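MccF (Escherichia coli, PDB 4IIY) probably acts as a serine-type hydrolase of the peptidase S66 family that gives its producer self-immunity to microcin C7. Local coordinates at residues A38-G43 with E184-I189; P138-G143 with K188-K193; T248-W253 with E280-M285; I266-D271 with L345-K350. The protein carries 1 engineered substitution. One frame throughout, in Å; residues are numbered along the deposited sequence.

Contact 1. Residues A38-G43 with E184-I189. With EDO (1,2-ethanediol), chain P.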
loop_
_atom_site.group_PDB
_atom_site.type_symbol
_atom_site.label_atom_id
_atom_site.label_comp_id
_atom_site.label_asym_id
_atom_site.label_seq_id
_atom_site.Cartn_x
_atom_site.Cartn_y
_atom_site.Cartn_z
ATOM N N ALA B 38 6.044 -27.774 -17.309
ATOM C CA ALA B 38 5.741 -29.200 -17.237
ATOM C C ALA B 38 4.928 -29.504 -15.979
ATOM O O ALA B 38 5.104 -28.855 -14.940
ATOM C CB ALA B 38 7.027 -30.016 -17.241
ATOM N N PRO B 39 4.041 -30.502 -16.053
ATOM C CA PRO B 39 3.204 -30.820 -14.895
ATOM C C PRO B 39 3.998 -31.480 -13.772
ATOM O O PRO B 39 5.079 -32.024 -13.996
ATOM C CB PRO B 39 2.177 -31.798 -15.469
ATOM C CG PRO B 39 2.890 -32.450 -16.620
ATOM C CD PRO B 39 3.741 -31.358 -17.214
ATOM N N LEU B 40 3.449 -31.421 -12.564
ATOM C CA LEU B 40 4.030 -32.096 -11.414
ATOM C C LEU B 40 3.686 -33.590 -11.447
ATOM O O LEU B 40 2.670 -33.989 -12.024
ATOM C CB LEU B 40 3.494 -31.470 -10.126
ATOM C CG LEU B 40 4.172 -31.837 -8.809
ATOM C CD1 LEU B 40 5.585 -31.298 -8.771
ATOM C CD2 LEU B 40 3.365 -31.292 -7.631
ATOM N N ALA B 41 4.529 -34.397 -10.813
ATOM C CA ALA B 41 4.258 -35.817 -10.621
ATOM C C ALA B 41 4.783 -36.250 -9.266
ATOM O O ALA B 41 5.763 -35.693 -8.757
ATOM C CB ALA B 41 4.911 -36.644 -11.727
ATOM N N VAL B 42 4.141 -37.261 -8.691
ATOM C CA VAL B 42 4.626 -37.871 -7.469
ATOM C C VAL B 42 6.093 -38.235 -7.640
ATOM O O VAL B 42 6.494 -38.816 -8.661
ATOM C CB VAL B 42 3.798 -39.124 -7.125
ATOM C CG1 VAL B 42 4.466 -39.931 -6.014
ATOM C CG2 VAL B 42 2.385 -38.726 -6.724
ATOM N N GLY B 43 6.906 -37.871 -6.653
ATOM C CA GLY B 43 8.327 -38.181 -6.673
ATOM C C GLY B 43 9.196 -37.057 -7.211
ATOM O O GLY B 43 10.420 -37.137 -7.171
ATOM N N GLU B 184 -4.823 -31.874 -1.170
ATOM C CA GLU B 184 -5.644 -32.493 -2.201
ATOM C C GLU B 184 -5.834 -31.573 -3.407
ATOM O O GLU B 184 -5.786 -32.030 -4.546
ATOM C CB GLU B 184 -6.981 -32.939 -1.614
ATOM C CG GLU B 184 -6.868 -34.201 -0.774
ATOM C CD GLU B 184 -8.036 -34.411 0.171
ATOM O OE1 GLU B 184 -9.139 -33.890 -0.103
ATOM O OE2 GLU B 184 -7.847 -35.100 1.199
ATOM N N SER B 185 -6.028 -30.279 -3.174
ATOM C CA SER B 185 -6.159 -29.350 -4.299
ATOM C C SER B 185 -4.830 -29.158 -5.042
ATOM O O SER B 185 -4.784 -29.182 -6.278
ATOM C CB SER B 185 -6.700 -27.997 -3.824
ATOM O OG SER B 185 -6.766 -27.063 -4.885
ATOM N N PHE B 186 -3.757 -28.967 -4.283
ATOM C CA PHE B 186 -2.406 -28.826 -4.829
ATOM C C PHE B 186 -2.088 -29.984 -5.782
ATOM O O PHE B 186 -1.725 -29.778 -6.946
ATOM C CB PHE B 186 -1.414 -28.780 -3.656
ATOM C CG PHE B 186 0.042 -28.816 -4.043
ATOM C CD1 PHE B 186 0.710 -27.657 -4.408
ATOM C CD2 PHE B 186 0.760 -30.003 -3.962
ATOM C CE1 PHE B 186 2.061 -27.691 -4.716
ATOM C CE2 PHE B 186 2.106 -30.045 -4.276
ATOM C CZ PHE B 186 2.762 -28.884 -4.643
ATOM N N ILE B 187 -2.233 -31.209 -5.293
ATOM C CA ILE B 187 -1.857 -32.365 -6.097
ATOM C C ILE B 187 -2.821 -32.576 -7.273
ATOM O O ILE B 187 -2.382 -32.935 -8.368
ATOM C CB ILE B 187 -1.685 -33.646 -5.230
ATOM C CG1 ILE B 187 -0.794 -34.671 -5.941
ATOM C CG2 ILE B 187 -3.036 -34.231 -4.815
ATOM C CD1 ILE B 187 0.661 -34.248 -6.034
ATOM N N LYS B 188 -4.110 -32.324 -7.080
ATOM C CA LYS B 188 -5.062 -32.460 -8.179
ATOM C C LYS B 188 -4.778 -31.480 -9.320
ATOM O O LYS B 188 -4.693 -31.869 -10.493
ATOM C CB LYS B 188 -6.488 -32.244 -7.671
ATOM C CG LYS B 188 -7.566 -32.335 -8.746
ATOM C CD LYS B 188 -7.701 -33.751 -9.274
ATOM C CE LYS B 188 -8.900 -33.898 -10.198
ATOM N NZ LYS B 188 -9.058 -35.312 -10.642
ATOM N N ILE B 189 -4.652 -30.205 -8.978
ATOM C CA ILE B 189 -4.473 -29.160 -9.978
ATOM C C ILE B 189 -3.188 -29.371 -10.770
ATOM O O ILE B 189 -3.165 -29.214 -11.994
ATOM C CB ILE B 189 -4.452 -27.758 -9.321
ATOM C CG1 ILE B 189 -5.822 -27.405 -8.735
ATOM C CG2 ILE B 189 -4.048 -26.699 -10.330
ATOM C CD1 ILE B 189 -6.926 -27.311 -9.768
HETATM C C1 EDO P . 7.555 -35.188 -15.655
HETATM O O1 EDO P . 6.930 -34.341 -16.629
HETATM C C2 EDO P . 6.943 -34.958 -14.276
HETATM O O2 EDO P . 7.305 -33.665 -13.767
#
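Leu40 meets two consecutive residues of helix 178-191, Phe186 and Ile187, through a single methyl group. The arrangement is an alpha/beta one: the helix lies against the sheet that contains strands 110-115 and 140-143, and the 38-43 loop runs past the helix just before the chain enters strand 45-49 of that sheet. Leu40 holds CG anti to its own N (chi1 -168°), which carries the isobutyl group toward the helix. Its CD2 stands 3.8 Å from Phe186 CE2 and 3.9 Å from Phe186 CZ, an oblique approach to the ring, and the two side chains cross at about a right angle. Phe75 packs on both Leu40 and Ile187, Phe172 meets the Phe186 ring edge-to-face, and Leu40 also reaches Ile140, so the contact continues into the apolar layer between helix and sheet. From the next helix position Ile187 adds a looser touch, its CD1 4.3 Å from Leu40 CD2.

Contact 2. Residues P138-G143 with K188-K193; sequences PKIIIG and KILTRK. With EDO (1,2-ethanediol), chain O; EDO (1,2-ethanediol), chain Q.
Leu190 is the one residue of 188-193 that touches the 138-143 strand segment, meeting Ile140 and Ile142 with separate methyls. Ahead of it, Lys188 supplies the carbonyl O that receives a 3.0 Å hydrogen bond from Arg192 N, the closing turn of the helix. Ile189 turns to another side, its side chain against Tyr198 and Thr344 and its carbonyl O bonded to Tyr366 OH. In Leu190, CG lies anti to the carbonyl carbon (chi1 -61°), which sends the forked end toward the strand: CD2 comes within 4.1 Å of Ile140 CG2, while CD1 stands 4.3 Å from Ile142 CD1. Ile140 and Ile142, two apart in a strand, show the same sheet face to the helix. This is helix-on-sheet packing of an alpha/beta fold, in which 140-143 runs parallel to its neighbours 110-115 and 162-164; Phe163 on the latter touches all three residues. Next, Thr191 returns its OG1 to Ile187 O. Arg192 is the first residue to leave helical angles; its NH1 bonds Tyr366 OH and its NH2 Gly196 O. Two ethanediols, probably from the crystallisation liquor, also bond at the guanidinium edge. In that of chain O, O2 accepts from Arg192 NE at 2.8 Å, nearly straight (170°), and O1 from Arg192 NH2 at 2.9 Å; in that of chain Q, O2 accepts from Arg192 NH1 at 2.7 Å.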
loop_
_atom_site.group_PDB
_atom_site.type_symbol
_atom_site.label_atom_id
_atom_site.label_comp_id
_atom_site.label_asym_id
_atom_site.label_seq_id
_atom_site.Cartn_x
_atom_site.Cartn_y
_atom_site.Cartn_z
ATOM N N PRO B 138 11.045 -23.348 -18.095
ATOM C CA PRO B 138 9.809 -23.067 -17.354
ATOM C C PRO B 138 9.575 -24.091 -16.251
ATOM O O PRO B 138 9.800 -25.292 -16.446
ATOM C CB PRO B 138 8.716 -23.142 -18.428
ATOM C CG PRO B 138 9.353 -23.781 -19.622
ATOM C CD PRO B 138 10.817 -23.515 -19.540
ATOM N N LYS B 139 9.153 -23.608 -15.088
ATOM C CA LYS B 139 8.839 -24.469 -13.955
ATOM C C LYS B 139 7.549 -23.976 -13.322
ATOM O O LYS B 139 7.105 -22.859 -13.594
ATOM C CB LYS B 139 9.972 -24.451 -12.918
ATOM C CG LYS B 139 11.305 -25.016 -13.439
ATOM C CD LYS B 139 12.418 -24.853 -12.412
ATOM C CE LYS B 139 13.794 -25.086 -13.026
ATOM N NZ LYS B 139 13.951 -26.455 -13.608
ATOM N N ILE B 140 6.944 -24.819 -12.494
ATOM C CA ILE B 140 5.801 -24.414 -11.695
ATOM C C ILE B 140 6.286 -23.500 -10.573
ATOM O O ILE B 140 7.072 -23.918 -9.724
ATOM C CB ILE B 140 5.109 -25.642 -11.082
ATOM C CG1 ILE B 140 4.594 -26.572 -12.189
ATOM C CG2 ILE B 140 3.978 -25.207 -10.144
ATOM C CD1 ILE B 140 4.208 -27.949 -11.697
ATOM N N ILE B 141 5.832 -22.250 -10.577
ATOM C CA ILE B 141 6.196 -21.291 -9.538
ATOM C C ILE B 141 4.938 -21.048 -8.719
ATOM O O ILE B 141 3.900 -20.691 -9.282
ATOM C CB ILE B 141 6.677 -19.948 -10.137
ATOM C CG1 ILE B 141 7.683 -20.164 -11.274
ATOM C CG2 ILE B 141 7.231 -19.043 -9.036
ATOM C CD1 ILE B 141 8.927 -20.851 -10.872
ATOM N N ILE B 142 5.021 -21.263 -7.409
ATOM C CA ILE B 142 3.836 -21.258 -6.557
ATOM C C ILE B 142 4.090 -20.603 -5.199
ATOM O O ILE B 142 5.156 -20.761 -4.590
ATOM C CB ILE B 142 3.265 -22.698 -6.408
ATOM C CG1 ILE B 142 1.884 -22.699 -5.738
ATOM C CG2 ILE B 142 4.257 -23.611 -5.677
ATOM C CD1 ILE B 142 1.136 -24.004 -5.949
ATOM N N GLY B 143 3.100 -19.834 -4.757
ATOM C CA GLY B 143 3.099 -19.205 -3.446
ATOM C C GLY B 143 1.929 -18.244 -3.391
ATOM O O GLY B 143 1.049 -18.282 -4.253
ATOM N N LYS B 188 -4.110 -32.324 -7.080
ATOM C CA LYS B 188 -5.062 -32.460 -8.179
ATOM C C LYS B 188 -4.778 -31.480 -9.320
ATOM O O LYS B 188 -4.693 -31.869 -10.493
ATOM C CB LYS B 188 -6.488 -32.244 -7.671
ATOM C CG LYS B 188 -7.566 -32.335 -8.746
ATOM C CD LYS B 188 -7.701 -33.751 -9.274
ATOM C CE LYS B 188 -8.900 -33.898 -10.198
ATOM N NZ LYS B 188 -9.058 -35.312 -10.642
ATOM N N ILE B 189 -4.652 -30.205 -8.978
ATOM C CA ILE B 189 -4.473 -29.160 -9.978
ATOM C C ILE B 189 -3.188 -29.371 -10.770
ATOM O O ILE B 189 -3.165 -29.214 -11.994
ATOM C CB ILE B 189 -4.452 -27.758 -9.321
ATOM C CG1 ILE B 189 -5.822 -27.405 -8.735
ATOM C CG2 ILE B 189 -4.048 -26.699 -10.330
ATOM C CD1 ILE B 189 -6.926 -27.311 -9.768
ATOM N N LEU B 190 -2.118 -29.741 -10.078
ATOM C CA LEU B 190 -0.809 -29.776 -10.705
ATOM C C LEU B 190 -0.486 -31.107 -11.393
ATOM O O LEU B 190 0.404 -31.151 -12.244
ATOM C CB LEU B 190 0.281 -29.403 -9.694
ATOM C CG LEU B 190 0.174 -27.994 -9.094
ATOM C CD1 LEU B 190 1.258 -27.778 -8.060
ATOM C CD2 LEU B 190 0.243 -26.909 -10.166
ATOM N N THR B 191 -1.183 -32.186 -11.033
ATOM C CA THR B 191 -0.901 -33.487 -11.659
ATOM C C THR B 191 -1.962 -33.983 -12.638
ATOM O O THR B 191 -1.687 -34.897 -13.425
ATOM C CB THR B 191 -0.654 -34.616 -10.635
ATOM O OG1 THR B 191 -1.882 -34.966 -9.986
ATOM C CG2 THR B 191 0.391 -34.221 -9.615
ATOM N N ARG B 192 -3.155 -33.401 -12.616
ATOM C CA ARG B 192 -4.246 -33.907 -13.450
ATOM C C ARG B 192 -3.948 -33.821 -14.940
ATOM O O ARG B 192 -3.162 -32.988 -15.386
ATOM C CB ARG B 192 -5.558 -33.171 -13.150
ATOM C CG ARG B 192 -5.538 -31.675 -13.469
ATOM C CD ARG B 192 -6.883 -31.029 -13.196
ATOM N NE ARG B 192 -7.856 -31.299 -14.258
ATOM C CZ ARG B 192 -7.912 -30.618 -15.397
ATOM N NH1 ARG B 192 -7.038 -29.648 -15.637
ATOM N NH2 ARG B 192 -8.828 -30.920 -16.312
ATOM N N LYS B 193 -4.583 -34.696 -15.711
ATOM C CA LYS B 193 -4.535 -34.586 -17.164
ATOM C C LYS B 193 -5.194 -33.289 -17.599
ATOM O O LYS B 193 -6.221 -32.892 -17.048
ATOM C CB LYS B 193 -5.260 -35.764 -17.814
ATOM C CG LYS B 193 -4.741 -37.127 -17.403
ATOM C CD LYS B 193 -3.284 -37.300 -17.781
ATOM C CE LYS B 193 -2.960 -38.755 -18.084
ATOM N NZ LYS B 193 -2.596 -38.936 -19.518
HETATM C C1 EDO O . -11.390 -32.376 -14.693
HETATM O O1 EDO O . -11.130 -32.639 -16.079
HETATM C C2 EDO O . -10.898 -33.529 -13.822
HETATM O O2 EDO O . -9.468 -33.530 -13.713
HETATM C C1 EDO Q . -8.595 -26.897 -18.145
HETATM O O1 EDO Q . -8.844 -27.763 -17.038
HETATM C C2 EDO Q . -7.263 -27.290 -18.768
HETATM O O2 EDO Q . -6.675 -28.367 -18.027
#

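Contact 3. Residues T248-W253 with E280-M285; sequences TLTGIW and ERLFSM
The Trp253 indole carries the thioether of Met285 over one face, with Leu249 O at its edge in the ring plane. This is a Met-aromatic contact backed by a CH-pi one: Met285 SD stands 3.6 Å from Trp253 CE2, displaced toward the rim, while Met285 CE lies 4.0 Å from the centroid of the six-membered ring and 7° off its normal. Bends at chi2 (-81°) and chi3 (-67°) fold the methionine so that sulfur and methyl both rest on the indole. Trp253 NE1 is bonded to Asn289 OD1, which should limit rotation of the ring. The contact joins helix 276-288 to the turn after helix 246-249 at the subunit interface: Met285 also packs on Thr250 of the second subunit, and Glu280 salt-bridges Arg90 and Arg97 there. Segment 248-253 begins at Thr248, which touches the bound glutamylsulfamoyl inosine. One turn before Met285, Leu282 CD2 reaches Thr250 CG2 of its own chain at 3.7 Å, the side chains crossing nearly at right angles. This Thr250 turns its OG1 back to Asn247 O.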
loop_
_atom_site.group_PDB
_atom_site.type_symbol
_atom_site.label_atom_id
_atom_site.label_comp_id
_atom_site.label_asym_id
_atom_site.label_seq_id
_atom_site.Cartn_x
_atom_site.Cartn_y
_atom_site.Cartn_z
ATOM N N THR B 248 -0.376 -6.344 -1.821
ATOM C CA THR B 248 0.930 -6.558 -2.440
ATOM C C THR B 248 1.030 -5.960 -3.849
ATOM O O THR B 248 2.089 -5.466 -4.249
ATOM C CB THR B 248 1.277 -8.055 -2.480
ATOM O OG1 THR B 248 1.296 -8.560 -1.145
ATOM C CG2 THR B 248 2.643 -8.290 -3.106
ATOM N N LEU B 249 -0.063 -5.986 -4.605
ATOM C CA LEU B 249 -0.055 -5.422 -5.950
ATOM C C LEU B 249 0.328 -3.940 -5.948
ATOM O O LEU B 249 0.884 -3.444 -6.927
ATOM C CB LEU B 249 -1.401 -5.628 -6.647
ATOM C CG LEU B 249 -1.710 -7.076 -7.040
ATOM C CD1 LEU B 249 -3.149 -7.193 -7.540
ATOM C CD2 LEU B 249 -0.734 -7.620 -8.084
ATOM N N THR B 250 0.029 -3.229 -4.868
ATOM C CA THR B 250 0.430 -1.831 -4.787
ATOM C C THR B 250 1.949 -1.640 -4.927
ATOM O O THR B 250 2.398 -0.563 -5.318
ATOM C CB THR B 250 -0.052 -1.123 -3.490
ATOM O OG1 THR B 250 0.642 -1.636 -2.347
ATOM C CG2 THR B 250 -1.559 -1.262 -3.303
ATOM N N GLY B 251 2.741 -2.666 -4.601
ATOM C CA GLY B 251 4.189 -2.553 -4.685
ATOM C C GLY B 251 4.764 -2.704 -6.084
ATOM O O GLY B 251 5.947 -2.420 -6.283
ATOM N N ILE B 252 3.948 -3.148 -7.043
ATOM C CA ILE B 252 4.376 -3.265 -8.439
ATOM C C ILE B 252 3.520 -2.412 -9.375
ATOM O O ILE B 252 3.805 -2.316 -10.576
ATOM C CB ILE B 252 4.382 -4.733 -8.934
ATOM C CG1 ILE B 252 2.965 -5.335 -8.977
ATOM C CG2 ILE B 252 5.317 -5.572 -8.075
ATOM C CD1 ILE B 252 2.912 -6.728 -9.603
ATOM N N TRP B 253 2.472 -1.794 -8.828
ATOM C CA TRP B 253 1.493 -1.071 -9.627
ATOM C C TRP B 253 2.172 0.028 -10.448
ATOM O O TRP B 253 3.066 0.715 -9.959
ATOM C CB TRP B 253 0.407 -0.475 -8.715
ATOM C CG TRP B 253 -0.885 -0.229 -9.398
ATOM C CD1 TRP B 253 -1.278 0.921 -10.016
ATOM C CD2 TRP B 253 -1.958 -1.160 -9.557
ATOM N NE1 TRP B 253 -2.539 0.769 -10.533
ATOM C CE2 TRP B 253 -2.976 -0.504 -10.272
ATOM C CE3 TRP B 253 -2.166 -2.480 -9.142
ATOM C CZ2 TRP B 253 -4.181 -1.129 -10.597
ATOM C CZ3 TRP B 253 -3.365 -3.098 -9.465
ATOM C CH2 TRP B 253 -4.356 -2.422 -10.188
ATOM N N GLU B 280 -11.280 -0.336 2.108
ATOM C CA GLU B 280 -11.881 0.728 1.310
ATOM C C GLU B 280 -10.829 1.415 0.434
ATOM O O GLU B 280 -11.058 1.680 -0.749
ATOM C CB GLU B 280 -12.606 1.760 2.186
ATOM C CG GLU B 280 -13.267 2.844 1.322
ATOM C CD GLU B 280 -13.890 4.000 2.093
ATOM O OE1 GLU B 280 -14.459 3.784 3.187
ATOM O OE2 GLU B 280 -13.812 5.148 1.586
ATOM N N ARG B 281 -9.668 1.706 1.011
ATOM C CA ARG B 281 -8.601 2.370 0.268
ATOM C C ARG B 281 -8.173 1.561 -0.959
ATOM O O ARG B 281 -7.999 2.106 -2.054
ATOM C CB ARG B 281 -7.399 2.603 1.183
ATOM C CG ARG B 281 -6.306 3.435 0.576
ATOM C CD ARG B 281 -5.225 3.731 1.625
ATOM N NE ARG B 281 -4.258 2.643 1.725
ATOM C CZ ARG B 281 -3.291 2.453 0.838
ATOM N NH1 ARG B 281 -3.182 3.283 -0.188
ATOM N NH2 ARG B 281 -2.439 1.444 0.973
ATOM N N LEU B 282 -7.992 0.256 -0.774
ATOM C CA LEU B 282 -7.531 -0.599 -1.865
ATOM C C LEU B 282 -8.602 -0.776 -2.943
ATOM O O LEU B 282 -8.287 -0.783 -4.134
ATOM C CB LEU B 282 -7.066 -1.955 -1.326
ATOM C CG LEU B 282 -5.827 -1.903 -0.433
ATOM C CD1 LEU B 282 -5.640 -3.240 0.277
ATOM C CD2 LEU B 282 -4.574 -1.547 -1.224
ATOM N N PHE B 283 -9.865 -0.902 -2.541
ATOM C CA PHE B 283 -10.938 -0.999 -3.524
ATOM C C PHE B 283 -11.046 0.320 -4.304
ATOM O O PHE B 283 -11.232 0.313 -5.529
ATOM C CB PHE B 283 -12.283 -1.315 -2.857
ATOM C CG PHE B 283 -12.432 -2.736 -2.344
ATOM C CD1 PHE B 283 -11.587 -3.757 -2.747
ATOM C CD2 PHE B 283 -13.459 -3.034 -1.459
ATOM C CE1 PHE B 283 -11.769 -5.058 -2.261
ATOM C CE2 PHE B 283 -13.659 -4.313 -0.982
ATOM C CZ PHE B 283 -12.819 -5.330 -1.389
ATOM N N SER B 284 -10.935 1.457 -3.617
ATOM C CA SER B 284 -10.960 2.738 -4.325
ATOM C C SER B 284 -9.764 2.911 -5.270
ATOM O O SER B 284 -9.920 3.478 -6.344
ATOM C CB SER B 284 -11.105 3.918 -3.365
ATOM O OG SER B 284 -12.475 4.043 -2.983
ATOM N N MET B 285 -8.590 2.398 -4.894
ATOM C CA MET B 285 -7.447 2.402 -5.806
ATOM C C MET B 285 -7.809 1.731 -7.130
ATOM O O MET B 285 -7.558 2.267 -8.210
ATOM C CB MET B 285 -6.247 1.712 -5.155
ATOM C CG MET B 285 -4.940 1.768 -5.960
ATOM S SD MET B 285 -4.797 0.547 -7.297
ATOM C CE MET B 285 -4.709 -0.959 -6.335
#

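Contact 4. Residues I266-D271 with L345-K350. With EDO (1,2-ethanediol), chain L.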
loop_
_atom_site.group_PDB
_atom_site.type_symbol
_atom_site.label_atom_id
_atom_site.label_comp_id
_atom_site.label_asym_id
_atom_site.label_seq_id
_atom_site.Cartn_x
_atom_site.Cartn_y
_atom_site.Cartn_z
ATOM N N ILE B 266 -11.280 -11.532 -15.505
ATOM C CA ILE B 266 -11.830 -11.763 -14.173
ATOM C C ILE B 266 -10.780 -11.334 -13.149
ATOM O O ILE B 266 -9.662 -11.836 -13.169
ATOM C CB ILE B 266 -12.212 -13.246 -13.966
ATOM C CG1 ILE B 266 -13.369 -13.623 -14.894
ATOM C CG2 ILE B 266 -12.570 -13.521 -12.506
ATOM C CD1 ILE B 266 -13.736 -15.097 -14.864
ATOM N N LEU B 267 -11.128 -10.402 -12.273
ATOM C CA LEU B 267 -10.184 -9.943 -11.262
ATOM C C LEU B 267 -10.241 -10.858 -10.059
ATOM O O LEU B 267 -11.313 -11.052 -9.494
ATOM C CB LEU B 267 -10.529 -8.522 -10.812
ATOM C CG LEU B 267 -9.615 -7.949 -9.722
ATOM C CD1 LEU B 267 -8.244 -7.662 -10.293
ATOM C CD2 LEU B 267 -10.231 -6.695 -9.130
ATOM N N PHE B 268 -9.095 -11.405 -9.657
ATOM C CA PHE B 268 -8.980 -12.185 -8.427
ATOM C C PHE B 268 -8.170 -11.368 -7.422
ATOM O O PHE B 268 -7.025 -10.989 -7.703
ATOM C CB PHE B 268 -8.285 -13.523 -8.709
ATOM C CG PHE B 268 -7.774 -14.206 -7.472
ATOM C CD1 PHE B 268 -8.654 -14.685 -6.518
ATOM C CD2 PHE B 268 -6.413 -14.353 -7.255
ATOM C CE1 PHE B 268 -8.177 -15.303 -5.356
ATOM C CE2 PHE B 268 -5.934 -14.972 -6.103
ATOM C CZ PHE B 268 -6.819 -15.445 -5.156
ATOM N N ILE B 269 -8.769 -11.099 -6.265
ATOM C CA ILE B 269 -8.095 -10.341 -5.215
ATOM C C ILE B 269 -8.397 -10.936 -3.844
ATOM O O ILE B 269 -9.524 -11.387 -3.563
ATOM C CB ILE B 269 -8.473 -8.843 -5.225
ATOM C CG1 ILE B 269 -9.981 -8.687 -5.409
ATOM C CG2 ILE B 269 -7.705 -8.110 -6.314
ATOM C CD1 ILE B 269 -10.485 -7.265 -5.182
ATOM N N GLU B 270 -7.380 -10.967 -2.992
ATOM C CA GLU B 270 -7.569 -11.355 -1.598
ATOM C C GLU B 270 -6.659 -10.508 -0.732
ATOM O O GLU B 270 -5.608 -10.040 -1.185
ATOM C CB GLU B 270 -7.307 -12.853 -1.390
ATOM C CG GLU B 270 -5.867 -13.314 -1.618
ATOM C CD GLU B 270 -4.995 -13.291 -0.359
ATOM O OE1 GLU B 270 -5.528 -13.399 0.776
ATOM O OE2 GLU B 270 -3.748 -13.173 -0.503
ATOM N N ASP B 271 -7.069 -10.295 0.512
ATOM C CA ASP B 271 -6.222 -9.622 1.492
ATOM C C ASP B 271 -6.329 -10.336 2.839
ATOM O O ASP B 271 -7.200 -11.177 3.036
ATOM C CB ASP B 271 -6.562 -8.127 1.635
ATOM C CG ASP B 271 -5.957 -7.268 0.532
ATOM O OD1 ASP B 271 -4.713 -7.262 0.421
ATOM O OD2 ASP B 271 -6.714 -6.592 -0.203
ATOM N N LEU B 345 -4.619 -22.128 -7.655
ATOM C CA LEU B 345 -5.230 -21.424 -8.785
ATOM C C LEU B 345 -4.180 -20.949 -9.792
ATOM O O LEU B 345 -3.308 -20.144 -9.454
ATOM C CB LEU B 345 -5.981 -20.198 -8.264
ATOM C CG LEU B 345 -6.669 -19.311 -9.300
ATOM C CD1 LEU B 345 -7.872 -20.016 -9.897
ATOM C CD2 LEU B 345 -7.086 -17.985 -8.672
ATOM N N PRO B 346 -4.251 -21.423 -11.044
ATOM C CA PRO B 346 -3.360 -20.844 -12.058
ATOM C C PRO B 346 -3.801 -19.413 -12.370
ATOM O O PRO B 346 -5.004 -19.144 -12.482
ATOM C CB PRO B 346 -3.574 -21.756 -13.272
ATOM C CG PRO B 346 -4.977 -22.270 -13.110
ATOM C CD PRO B 346 -5.166 -22.431 -11.609
ATOM N N LEU B 347 -2.844 -18.505 -12.495
ATOM C CA LEU B 347 -3.121 -17.120 -12.861
ATOM C C LEU B 347 -2.775 -16.853 -14.324
ATOM O O LEU B 347 -1.736 -17.299 -14.812
ATOM C CB LEU B 347 -2.306 -16.173 -11.986
ATOM C CG LEU B 347 -2.565 -16.246 -10.482
ATOM C CD1 LEU B 347 -1.520 -15.443 -9.732
ATOM C CD2 LEU B 347 -3.948 -15.741 -10.168
ATOM N N GLY B 348 -3.646 -16.117 -15.013
ATOM C CA GLY B 348 -3.392 -15.734 -16.391
ATOM C C GLY B 348 -4.025 -16.629 -17.436
ATOM O O GLY B 348 -3.741 -16.485 -18.626
ATOM N N VAL B 349 -4.877 -17.552 -17.001
ATOM C CA VAL B 349 -5.653 -18.396 -17.912
ATOM C C VAL B 349 -7.142 -18.184 -17.676
ATOM O O VAL B 349 -7.546 -17.617 -16.657
ATOM C CB VAL B 349 -5.328 -19.902 -17.751
ATOM C CG1 VAL B 349 -3.873 -20.180 -18.105
ATOM C CG2 VAL B 349 -5.655 -20.399 -16.333
ATOM N N LYS B 350 -7.962 -18.650 -18.615
ATOM C CA LYS B 350 -9.402 -18.493 -18.507
ATOM C C LYS B 350 -10.027 -19.380 -17.431
ATOM O O LYS B 350 -9.726 -20.571 -17.322
ATOM C CB LYS B 350 -10.082 -18.756 -19.858
ATOM C CG LYS B 350 -9.839 -17.658 -20.884
ATOM C CD LYS B 350 -10.464 -18.010 -22.224
ATOM C CE LYS B 350 -10.103 -16.980 -23.281
ATOM N NZ LYS B 350 -10.656 -17.334 -24.622
HETATM C C1 EDO L . -10.651 -9.914 -0.213
HETATM O O1 EDO L . -10.021 -10.793 0.735
HETATM C C2 EDO L . -11.628 -8.962 0.460
HETATM O O2 EDO L . -10.906 -8.029 1.279
#
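Glu270 OE2, two residues along the strand from the Phe268 that meets Leu345 and Leu347, is gripped by Tyr164 OH and Asn245 ND2, while OE1 bonds His338 ND1; Glu270 and His338 are the predicted charge-relay pair. Phe268, two residues earlier in the strand, makes the apolar contact. Leu345 CD2 stands over the centre of its ring in a CH-pi contact, 4.0 Å from the Phe268 centroid and 10° off the normal. With CG anti to N (chi1 179°), Leu345 extends toward the ring and lays this methyl on its face, the two side chains approaching from opposite directions. Leu347 CD2 comes to 4.1 Å from Phe268 CD2, oblique to the ring. Strand 266-270 belongs to the eight-stranded mixed sheet and strand 345-347 is an edge strand of the six-stranded one, so these three side chains bridge two sheets. Tyr164 also meets the Phe268 ring edge-to-face. The segments thus meet only through apolar and CH-pi contacts, while Tyr164 links this apolar cluster to the carboxylate of Glu270.

How the contacts relate
Contacts 1 and 2 adjoin, their centres about 6 Å apart, and share helix 178-191; the backbone of Leu40 probably bonds to that of Leu190 between them. Contact 2 packs the helix on strand 140-143, and contact 1 packs the loop before strand 45-49 against the same helix. Contact 4 lies about 15 Å from both contact 2 and contact 3, centre to centre; contact 3 is about 32 Å from contact 1, across the chain's centre. Along the chain, contacts 1 and 2 close before the others open, whereas contacts 3 and 4 interleave: strand 266-270 falls between helices 246-249 and 276-288. The predicted triad positions, the nucleophile replaced by Ala145 here, come from both sheet regions, which contact 4 bridges.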